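Local coordinates for cyclic AMP receptor protein (PDB 4EV0) that binds cyclic AMP as a homodimer and activates transcription from specific promoters through a winged helix-turn-helix DNA-binding domain, at residues 17-20 with 21-24; 112-115 with 116-119; 150-153 with 154-157. All coordinates share one frame; numbering follows the deposited sequence.

Interaction 1 of 3, residues 17-20 with 21-24; sequences LALS and YFQR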
ATOM      1  N   LEU B  17       1.312  18.701 -29.540  1.00 77.85           N
ATOM      2  CA  LEU B  17       1.607  17.504 -30.309  1.00 79.27           C
ATOM      3  C   LEU B  17       0.977  16.269 -29.667  1.00 75.06           C
ATOM      4  O   LEU B  17       0.299  15.488 -30.331  1.00 74.71           O
ATOM      5  CB  LEU B  17       3.132  17.348 -30.413  1.00 81.13           C
ATOM      6  CG  LEU B  17       3.827  16.350 -31.341  1.00 83.44           C
ATOM      7  CD1 LEU B  17       5.294  16.750 -31.480  1.00 85.82           C
ATOM      8  CD2 LEU B  17       3.740  14.926 -30.815  1.00 80.55           C
ATOM      9  N   ALA B  18       1.205  16.102 -28.370  1.00 65.56           N
ATOM     10  CA  ALA B  18       0.676  14.950 -27.642  1.00 63.04           C
ATOM     11  C   ALA B  18      -0.863  14.899 -27.649  1.00 59.92           C
ATOM     12  O   ALA B  18      -1.458  13.851 -27.913  1.00 59.32           O
ATOM     13  CB  ALA B  18       1.229  14.922 -26.214  1.00 59.82           C
ATOM     14  N   LEU B  19      -1.504  16.036 -27.395  1.00 63.47           N
ATOM     15  CA  LEU B  19      -2.962  16.105 -27.340  1.00 66.63           C
ATOM     16  C   LEU B  19      -3.657  15.688 -28.639  1.00 68.46           C
ATOM     17  O   LEU B  19      -4.839  15.330 -28.624  1.00 66.63           O
ATOM     18  CB  LEU B  19      -3.404  17.515 -26.944  1.00 69.14           C
ATOM     19  CG  LEU B  19      -3.187  17.801 -25.460  1.00 67.95           C
ATOM     20  CD1 LEU B  19      -3.499  19.248 -25.128  1.00 70.73           C
ATOM     21  CD2 LEU B  19      -4.045  16.855 -24.637  1.00 64.51           C
ATOM     22  N   SER B  20      -2.921  15.726 -29.755  1.00 67.40           N
ATOM     23  CA  SER B  20      -3.505  15.470 -31.075  1.00 68.67           C
ATOM     24  C   SER B  20      -3.775  13.986 -31.320  1.00 68.16           C
ATOM     25  O   SER B  20      -4.470  13.625 -32.279  1.00 70.20           O
ATOM     26  CB  SER B  20      -2.630  16.052 -32.196  1.00 70.89           C
ATOM     27  OG  SER B  20      -1.441  15.299 -32.401  1.00 70.82           O
ATOM     28  N   TYR B  21      -3.219  13.134 -30.454  1.00 66.54           N
ATOM     29  CA  TYR B  21      -3.445  11.690 -30.540  1.00 66.16           C
ATOM     30  C   TYR B  21      -4.740  11.244 -29.816  1.00 63.77           C
ATOM     31  O   TYR B  21      -5.181  10.095 -29.935  1.00 61.81           O
ATOM     32  CB  TYR B  21      -2.229  10.942 -29.989  1.00 64.71           C
ATOM     33  CG  TYR B  21      -0.990  11.007 -30.863  1.00 67.49           C
ATOM     34  CD1 TYR B  21      -0.189  12.147 -30.898  1.00 67.98           C
ATOM     35  CD2 TYR B  21      -0.595   9.912 -31.623  1.00 68.31           C
ATOM     36  CE1 TYR B  21       0.955  12.202 -31.690  1.00 68.88           C
ATOM     37  CE2 TYR B  21       0.547   9.958 -32.415  1.00 71.24           C
ATOM     38  CZ  TYR B  21       1.314  11.104 -32.445  1.00 72.25           C
ATOM     39  OH  TYR B  21       2.445  11.149 -33.236  1.00 76.30           O
ATOM     40  N   PHE B  22      -5.342  12.171 -29.074  1.00 61.47           N
ATOM     41  CA  PHE B  22      -6.488  11.868 -28.222  1.00 62.79           C
ATOM     42  C   PHE B  22      -7.832  11.958 -28.968  1.00 66.00           C
ATOM     43  O   PHE B  22      -7.942  12.593 -30.022  1.00 66.44           O
ATOM     44  CB  PHE B  22      -6.505  12.806 -27.022  1.00 61.25           C
ATOM     45  CG  PHE B  22      -5.505  12.461 -25.973  1.00 60.00           C
ATOM     46  CD1 PHE B  22      -4.150  12.656 -26.193  1.00 60.61           C
ATOM     47  CD2 PHE B  22      -5.914  11.952 -24.749  1.00 57.77           C
ATOM     48  CE1 PHE B  22      -3.218  12.331 -25.203  1.00 59.65           C
ATOM     49  CE2 PHE B  22      -4.992  11.631 -23.773  1.00 56.37           C
ATOM     50  CZ  PHE B  22      -3.648  11.824 -24.001  1.00 56.82           C
ATOM     51  N   GLN B  23      -8.842  11.298 -28.413  1.00 69.60           N
ATOM     52  CA  GLN B  23     -10.185  11.318 -28.968  1.00 70.53           C
ATOM     53  C   GLN B  23     -11.133  11.770 -27.870  1.00 71.20           C
ATOM     54  O   GLN B  23     -10.960  11.412 -26.696  1.00 68.72           O
ATOM     55  CB  GLN B  23     -10.566   9.929 -29.484  1.00 70.58           C
ATOM     56  CG  GLN B  23      -9.531   9.379 -30.461  1.00 73.70           C
ATOM     57  CD  GLN B  23      -9.947   8.097 -31.163  1.00 77.19           C
ATOM     58  OE1 GLN B  23     -11.119   7.711 -31.158  1.00 78.10           O
ATOM     59  NE2 GLN B  23      -8.970   7.429 -31.782  1.00 76.90           N
ATOM     60  N   ARG B  24     -12.117  12.575 -28.247  1.00 86.28           N
ATOM     61  CA  ARG B  24     -13.074  13.103 -27.291  1.00 86.34           C
ATOM     62  C   ARG B  24     -14.163  12.071 -26.988  1.00 85.40           C
ATOM     63  O   ARG B  24     -14.711  11.462 -27.895  1.00 88.22           O
ATOM     64  CB  ARG B  24     -13.680  14.400 -27.831  1.00 90.32           C
ATOM     65  CG  ARG B  24     -12.637  15.465 -28.197  1.00 93.48           C
ATOM     66  CD  ARG B  24     -13.291  16.698 -28.832  1.00 98.59           C
ATOM     67  NE  ARG B  24     -12.516  17.921 -28.603  1.00100.08           N
ATOM     68  CZ  ARG B  24     -11.901  18.618 -29.556  1.00 99.30           C
ATOM     69  NH1 ARG B  24     -11.962  18.217 -30.814  1.00 98.83           N
ATOM     70  NH2 ARG B  24     -11.227  19.721 -29.248  1.00100.09           N
TER
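Two successive backbone bonds between residues three apart, Tyr21 N to Ala18 O and Phe22 N to Leu19 O, both 3.2 Å long, carry the chain from helix 12-19 towards strand 23-27; the second closes a type I beta turn from Leu19 to Phe22. This is a helix-to-strand connection in the cyclic nucleotide-binding domain, beside the antiparallel sheet that holds strand 23-27. In both bonds the N-H comes from above the carbonyl plane, more so at Leu19 O than at Ala18 O.

Leu17 O is gripped twice, by the backbone N of Ser20 and by its hydroxyl, whose OG donates over 2.7 Å. Serine suits the place because its OG, set between the backbone N and the carbonyl carbon (chi1 73°), turns back to the carbonyl three residues earlier, in helix 12-19. Leu17 O also meets the Tyr21 ring at its edge and in its plane, 3.4 Å from CD1. Leu17 and Tyr21 run side by side in the same direction, and Leu17 CD2 lies 4.0 Å from Tyr21 CE1, a methyl resting beside a ring carbon. The tyrosine side chain also touches Leu108 and Arg111 of helix 102-111 and Leu100 of strand 95-101, a partly apolar setting that suits a broad aromatic ring.

The Phe22 ring lies beside the carbonyls of Ala18 and Leu19, while Leu98 and Leu100 of strand 95-101 and Leu6 offer it apolar company; a ring without a hydroxyl fits that setting. Leu19 CD2 makes a looser contact with Phe22 CD1 at 4.5 Å. The edge of the ring is turned to Ala18 O, which lies in the ring plane, 3.4 Å from CD1.

Interaction 2 of 3, residues 112-115 with 116-119; sequences LPLV and AHNL. With SO4 (sulfate ion), chain H.
His117 N and Pro113 O are joined by a nearly straight backbone bond of 3.1 Å lying in the carbonyl plane. The same oxygen takes a weak bond from Ala116 N, and the four-residue pattern continues with Asn118 N to Leu114 O at 2.9 Å and Leu119 N to Val115 O. Proline, which has no N-H to give, suits this beginning of a helix. Leu114 N donates over 3.0 Å to O4 of a sulfate ion, probably from the crystallisation liquor, that also bonds to Arg110 NE of the second subunit.

These are the opening turns of helix 114-135, the long central helix through which CRP-family subunits pair.

In van der Waals contact, Leu114 CD1 lies 4.0 Å from His117 CD2, the two side chains running alongside. Asn118 crosses the Leu114 side chain, its CG 3.1 Å from Leu114 O. The small Ala116 packs against Ala116 of the second subunit.

Both buried polar side chains find partners beyond this helix turn. His117 ND1 is hydrogen-bonded to Tyr105 OH of the second subunit, and Asn118 ND2 to the carbonyls of His8 and Leu6. A leucine in place of Asn118 would probably leave those two carbonyl oxygens without their shared donor.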
ATOM      1  N   LEU B 112       7.464  11.131 -28.385  1.00 66.87           N
ATOM      2  CA  LEU B 112       7.722  11.722 -27.061  1.00 65.29           C
ATOM      3  C   LEU B 112       7.843  10.705 -25.919  1.00 61.92           C
ATOM      4  O   LEU B 112       6.888  10.518 -25.157  1.00 57.97           O
ATOM      5  CB  LEU B 112       6.645  12.753 -26.695  1.00 65.80           C
ATOM      6  CG  LEU B 112       6.524  13.966 -27.619  1.00 71.11           C
ATOM      7  CD1 LEU B 112       5.351  14.881 -27.210  1.00 69.65           C
ATOM      8  CD2 LEU B 112       7.853  14.724 -27.659  1.00 71.24           C
ATOM      9  N   PRO B 113       9.023  10.077 -25.779  1.00 65.62           N
ATOM     10  CA  PRO B 113       9.257   9.034 -24.770  1.00 61.36           C
ATOM     11  C   PRO B 113       8.897   9.520 -23.369  1.00 59.28           C
ATOM     12  O   PRO B 113       8.496   8.738 -22.500  1.00 56.54           O
ATOM     13  CB  PRO B 113      10.776   8.793 -24.857  1.00 63.71           C
ATOM     14  CG  PRO B 113      11.190   9.285 -26.178  1.00 67.19           C
ATOM     15  CD  PRO B 113      10.250  10.416 -26.522  1.00 68.33           C
ATOM     16  N   LEU B 114       9.034  10.823 -23.158  1.00 66.24           N
ATOM     17  CA  LEU B 114       8.781  11.419 -21.858  1.00 66.62           C
ATOM     18  C   LEU B 114       7.335  11.186 -21.385  1.00 67.90           C
ATOM     19  O   LEU B 114       7.027  11.321 -20.181  1.00 67.11           O
ATOM     20  CB  LEU B 114       9.116  12.911 -21.890  1.00 69.92           C
ATOM     21  CG  LEU B 114       9.414  13.573 -20.544  1.00 74.88           C
ATOM     22  CD1 LEU B 114      10.599  12.877 -19.839  1.00 72.29           C
ATOM     23  CD2 LEU B 114       9.663  15.072 -20.714  1.00 77.35           C
ATOM     24  N   VAL B 115       6.456  10.827 -22.324  1.00 70.17           N
ATOM     25  CA  VAL B 115       5.082  10.469 -21.982  1.00 69.87           C
ATOM     26  C   VAL B 115       5.036   9.106 -21.313  1.00 68.26           C
ATOM     27  O   VAL B 115       4.324   8.914 -20.335  1.00 69.49           O
ATOM     28  CB  VAL B 115       4.161  10.448 -23.217  1.00 71.87           C
ATOM     29  CG1 VAL B 115       2.784   9.911 -22.840  1.00 70.48           C
ATOM     30  CG2 VAL B 115       4.056  11.838 -23.817  1.00 72.61           C
ATOM     31  N   ALA B 116       5.793   8.157 -21.848  1.00 64.82           N
ATOM     32  CA  ALA B 116       5.873   6.844 -21.236  1.00 64.83           C
ATOM     33  C   ALA B 116       6.495   6.956 -19.850  1.00 63.52           C
ATOM     34  O   ALA B 116       6.000   6.354 -18.897  1.00 63.21           O
ATOM     35  CB  ALA B 116       6.678   5.892 -22.105  1.00 65.16           C
ATOM     36  N   HIS B 117       7.575   7.729 -19.740  1.00 50.71           N
ATOM     37  CA  HIS B 117       8.234   7.933 -18.455  1.00 52.53           C
ATOM     38  C   HIS B 117       7.305   8.583 -17.448  1.00 54.48           C
ATOM     39  O   HIS B 117       7.301   8.210 -16.274  1.00 54.06           O
ATOM     40  CB  HIS B 117       9.475   8.802 -18.592  1.00 54.83           C
ATOM     41  CG  HIS B 117       9.907   9.424 -17.298  1.00 57.77           C
ATOM     42  ND1 HIS B 117      10.747   8.786 -16.404  1.00 55.95           N
ATOM     43  CD2 HIS B 117       9.600  10.620 -16.739  1.00 59.51           C
ATOM     44  CE1 HIS B 117      10.948   9.570 -15.362  1.00 59.33           C
ATOM     45  NE2 HIS B 117      10.267  10.690 -15.542  1.00 61.40           N
ATOM     46  N   ASN B 118       6.511   9.551 -17.907  1.00 61.12           N
ATOM     47  CA  ASN B 118       5.571  10.227 -17.021  1.00 60.00           C
ATOM     48  C   ASN B 118       4.503   9.293 -16.482  1.00 59.34           C
ATOM     49  O   ASN B 118       4.060   9.460 -15.338  1.00 62.60           O
ATOM     50  CB  ASN B 118       4.959  11.463 -17.679  1.00 61.87           C
ATOM     51  CG  ASN B 118       5.890  12.657 -17.643  1.00 65.15           C
ATOM     52  OD1 ASN B 118       6.770  12.753 -16.784  1.00 67.28           O
ATOM     53  ND2 ASN B 118       5.713  13.568 -18.582  1.00 66.38           N
ATOM     54  N   LEU B 119       4.090   8.310 -17.277  1.00 58.95           N
ATOM     55  CA  LEU B 119       3.156   7.293 -16.790  1.00 59.74           C
ATOM     56  C   LEU B 119       3.831   6.464 -15.698  1.00 61.55           C
ATOM     57  O   LEU B 119       3.246   6.223 -14.635  1.00 63.48           O
ATOM     58  CB  LEU B 119       2.677   6.362 -17.906  1.00 57.73           C
ATOM     59  CG  LEU B 119       1.616   6.845 -18.907  1.00 62.02           C
ATOM     60  CD1 LEU B 119       1.547   5.894 -20.098  1.00 59.96           C
ATOM     61  CD2 LEU B 119       0.260   6.960 -18.257  1.00 64.07           C
TER
HETATM   62  S   SO4 H 302      10.813  14.094 -25.150  0.50 55.76           S
HETATM   63  O1  SO4 H 302      11.174  14.134 -26.570  0.50 56.78           O
HETATM   64  O2  SO4 H 302      12.003  13.714 -24.380  0.50 60.28           O
HETATM   65  O3  SO4 H 302      10.355  15.408 -24.704  0.50 51.97           O
HETATM   66  O4  SO4 H 302       9.763  13.104 -24.954  0.50 48.74           O

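Interaction 3 of 3, residues 150-153 with 154-157; sequences LLKL and LRQG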
ATOM      1  N   LEU B 150       1.589  -1.709  27.275  1.00 43.04           N
ATOM      2  CA  LEU B 150       2.019  -1.336  28.616  1.00 47.64           C
ATOM      3  C   LEU B 150       1.370  -2.252  29.655  1.00 50.99           C
ATOM      4  O   LEU B 150       2.018  -2.696  30.604  1.00 52.33           O
ATOM      5  CB  LEU B 150       1.613   0.109  28.892  1.00 50.42           C
ATOM      6  CG  LEU B 150       2.428   1.189  28.196  1.00 50.02           C
ATOM      7  CD1 LEU B 150       1.813   2.575  28.415  1.00 52.49           C
ATOM      8  CD2 LEU B 150       3.861   1.121  28.697  1.00 51.11           C
ATOM      9  N   LEU B 151       0.082  -2.513  29.467  1.00 58.34           N
ATOM     10  CA  LEU B 151      -0.643  -3.458  30.306  1.00 60.42           C
ATOM     11  C   LEU B 151       0.103  -4.792  30.356  1.00 58.84           C
ATOM     12  O   LEU B 151       0.297  -5.368  31.433  1.00 61.04           O
ATOM     13  CB  LEU B 151      -2.035  -3.675  29.734  1.00 58.64           C
ATOM     14  CG  LEU B 151      -3.186  -3.879  30.695  1.00 65.50           C
ATOM     15  CD1 LEU B 151      -4.460  -3.721  29.900  1.00 67.04           C
ATOM     16  CD2 LEU B 151      -3.122  -5.256  31.347  1.00 65.55           C
ATOM     17  N   LYS B 152       0.541  -5.259  29.185  1.00 57.72           N
ATOM     18  CA  LYS B 152       1.256  -6.523  29.077  1.00 57.75           C
ATOM     19  C   LYS B 152       2.522  -6.575  29.945  1.00 60.98           C
ATOM     20  O   LYS B 152       2.877  -7.626  30.485  1.00 61.48           O
ATOM     21  CB  LYS B 152       1.584  -6.836  27.611  1.00 53.38           C
ATOM     22  CG  LYS B 152       0.605  -7.823  26.984  1.00 55.26           C
ATOM     23  CD  LYS B 152       0.451  -7.633  25.482  1.00 50.85           C
ATOM     24  CE  LYS B 152       1.496  -8.428  24.732  1.00 53.94           C
ATOM     25  NZ  LYS B 152       1.218  -8.429  23.273  1.00 53.35           N
ATOM     26  N   LEU B 153       3.205  -5.438  30.066  1.00 46.77           N
ATOM     27  CA  LEU B 153       4.394  -5.335  30.911  1.00 50.02           C
ATOM     28  C   LEU B 153       3.996  -5.319  32.381  1.00 56.47           C
ATOM     29  O   LEU B 153       4.637  -5.947  33.205  1.00 57.65           O
ATOM     30  CB  LEU B 153       5.190  -4.069  30.589  1.00 50.27           C
ATOM     31  CG  LEU B 153       5.785  -3.935  29.181  1.00 47.33           C
ATOM     32  CD1 LEU B 153       6.431  -2.567  29.007  1.00 46.86           C
ATOM     33  CD2 LEU B 153       6.794  -5.042  28.884  1.00 46.67           C
ATOM     34  N   LEU B 154       2.928  -4.596  32.700  1.00 55.85           N
ATOM     35  CA  LEU B 154       2.382  -4.628  34.042  1.00 59.43           C
ATOM     36  C   LEU B 154       2.065  -6.053  34.469  1.00 61.26           C
ATOM     37  O   LEU B 154       2.192  -6.399  35.649  1.00 67.79           O
ATOM     38  CB  LEU B 154       1.109  -3.783  34.138  1.00 60.44           C
ATOM     39  CG  LEU B 154       1.268  -2.330  34.581  1.00 64.62           C
ATOM     40  CD1 LEU B 154      -0.092  -1.650  34.653  1.00 65.22           C
ATOM     41  CD2 LEU B 154       2.002  -2.240  35.923  1.00 69.77           C
ATOM     42  N   ARG B 155       1.649  -6.886  33.526  1.00 74.32           N
ATOM     43  CA  ARG B 155       1.187  -8.204  33.921  1.00 76.71           C
ATOM     44  C   ARG B 155       2.297  -9.248  34.129  1.00 79.51           C
ATOM     45  O   ARG B 155       2.023 -10.414  34.425  1.00 81.99           O
ATOM     46  CB  ARG B 155       0.019  -8.702  33.048  1.00 73.62           C
ATOM     47  CG  ARG B 155       0.156  -8.560  31.573  1.00 69.45           C
ATOM     48  CD  ARG B 155      -0.846  -9.428  30.795  1.00 64.93           C
ATOM     49  NE  ARG B 155      -2.208  -8.911  30.734  1.00 65.99           N
ATOM     50  CZ  ARG B 155      -3.001  -9.005  29.657  1.00 66.42           C
ATOM     51  NH1 ARG B 155      -2.547  -9.575  28.539  1.00 62.27           N
ATOM     52  NH2 ARG B 155      -4.250  -8.531  29.685  1.00 65.01           N
ATOM     53  N   GLN B 156       3.551  -8.824  34.045  1.00 87.64           N
ATOM     54  CA  GLN B 156       4.640  -9.755  34.324  1.00 91.51           C
ATOM     55  C   GLN B 156       4.995  -9.793  35.817  1.00 98.13           C
ATOM     56  O   GLN B 156       5.825 -10.600  36.244  1.00102.86           O
ATOM     57  CB  GLN B 156       5.858  -9.473  33.442  1.00 90.16           C
ATOM     58  CG  GLN B 156       6.623  -8.216  33.804  1.00 94.43           C
ATOM     59  CD  GLN B 156       7.397  -7.651  32.621  1.00 91.32           C
ATOM     60  OE1 GLN B 156       8.249  -6.771  32.773  1.00 93.09           O
ATOM     61  NE2 GLN B 156       7.094  -8.156  31.429  1.00 87.25           N
ATOM     62  N   GLY B 157       4.362  -8.922  36.602  1.00 71.57           N
ATOM     63  CA  GLY B 157       4.403  -9.018  38.054  1.00 77.71           C
ATOM     64  C   GLY B 157       5.451  -8.184  38.775  1.00 83.11           C
ATOM     65  O   GLY B 157       5.642  -8.320  39.994  1.00 87.58           O
TER
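Arg155 N points into two carbonyls at once: it donates over 2.9 Å to Leu151 O, arriving close to the line of the C=O bond, and more weakly to Lys152 O. Just before it, Leu154 N makes the straighter helical bond to Leu150 O, 3.0 Å and in the carbonyl plane. Arg155 is the first residue to leave helical backbone angles, so this is the carboxyl end of helix 139-154 in the winged helix-turn-helix domain. Gln156 N then reaches back to Leu153 O at 3.2 Å, and a type I beta turn runs from Leu154 to Gly157. Glycine fits the last position because its positive phi (95°) would press a CB against the carbonyl oxygen before it.

Leu150 packs on Leu208 and Val200, and Leu154 on Phe162 and Val202, so these two leucines face the wing strands and helix 205-212. Arg155 has CG between its backbone N and carbonyl carbon (chi1 47°), which brings CG within 3.1 Å of Lys152 O; a bend further out lays the guanidinium obliquely by Leu151, with NE 3.8 Å from Leu151 CD2. Gln156, its CG placed likewise (chi1 72°) and 3.1 Å from Leu153 O, folds back alongside Leu153.

The charged ends, Lys152 NZ and Arg155 NH1, stay 6.6 Å apart, although Lys152 CG touches Arg155 NH1 (3.9 Å). Arg155 NH1 has a long, weak ion pair with Glu209 of the second subunit, which would be expected to offset part of the positive charge here, where the carbonyl-rich helix end would probably also favour cations.

In the fold
Interactions 1 and 2 are neighbours on the cyclic nucleotide-binding domain, their centres 15 Å apart, and they meet directly: Leu17 CD2 packs 3.9 Å from Leu112 CD1, joining the end of helix 12-19 to the approach to helix 114-135. Interaction 2 lies nearer the ligand, the Leu119 side chain being about 4 Å from that of the cyclic AMP-binding Glu76 and about 8 Å from a bound cyclic AMP; in interaction 1 the side chain of Phe22 is about 13 Å from a bound cyclic AMP. Interaction 3 belongs to the DNA-binding domain, its centre 56 Å from that of interaction 2. Helices 114-135 and 139-154 follow each other along the chain, and interactions 2 and 3 both touch the second subunit.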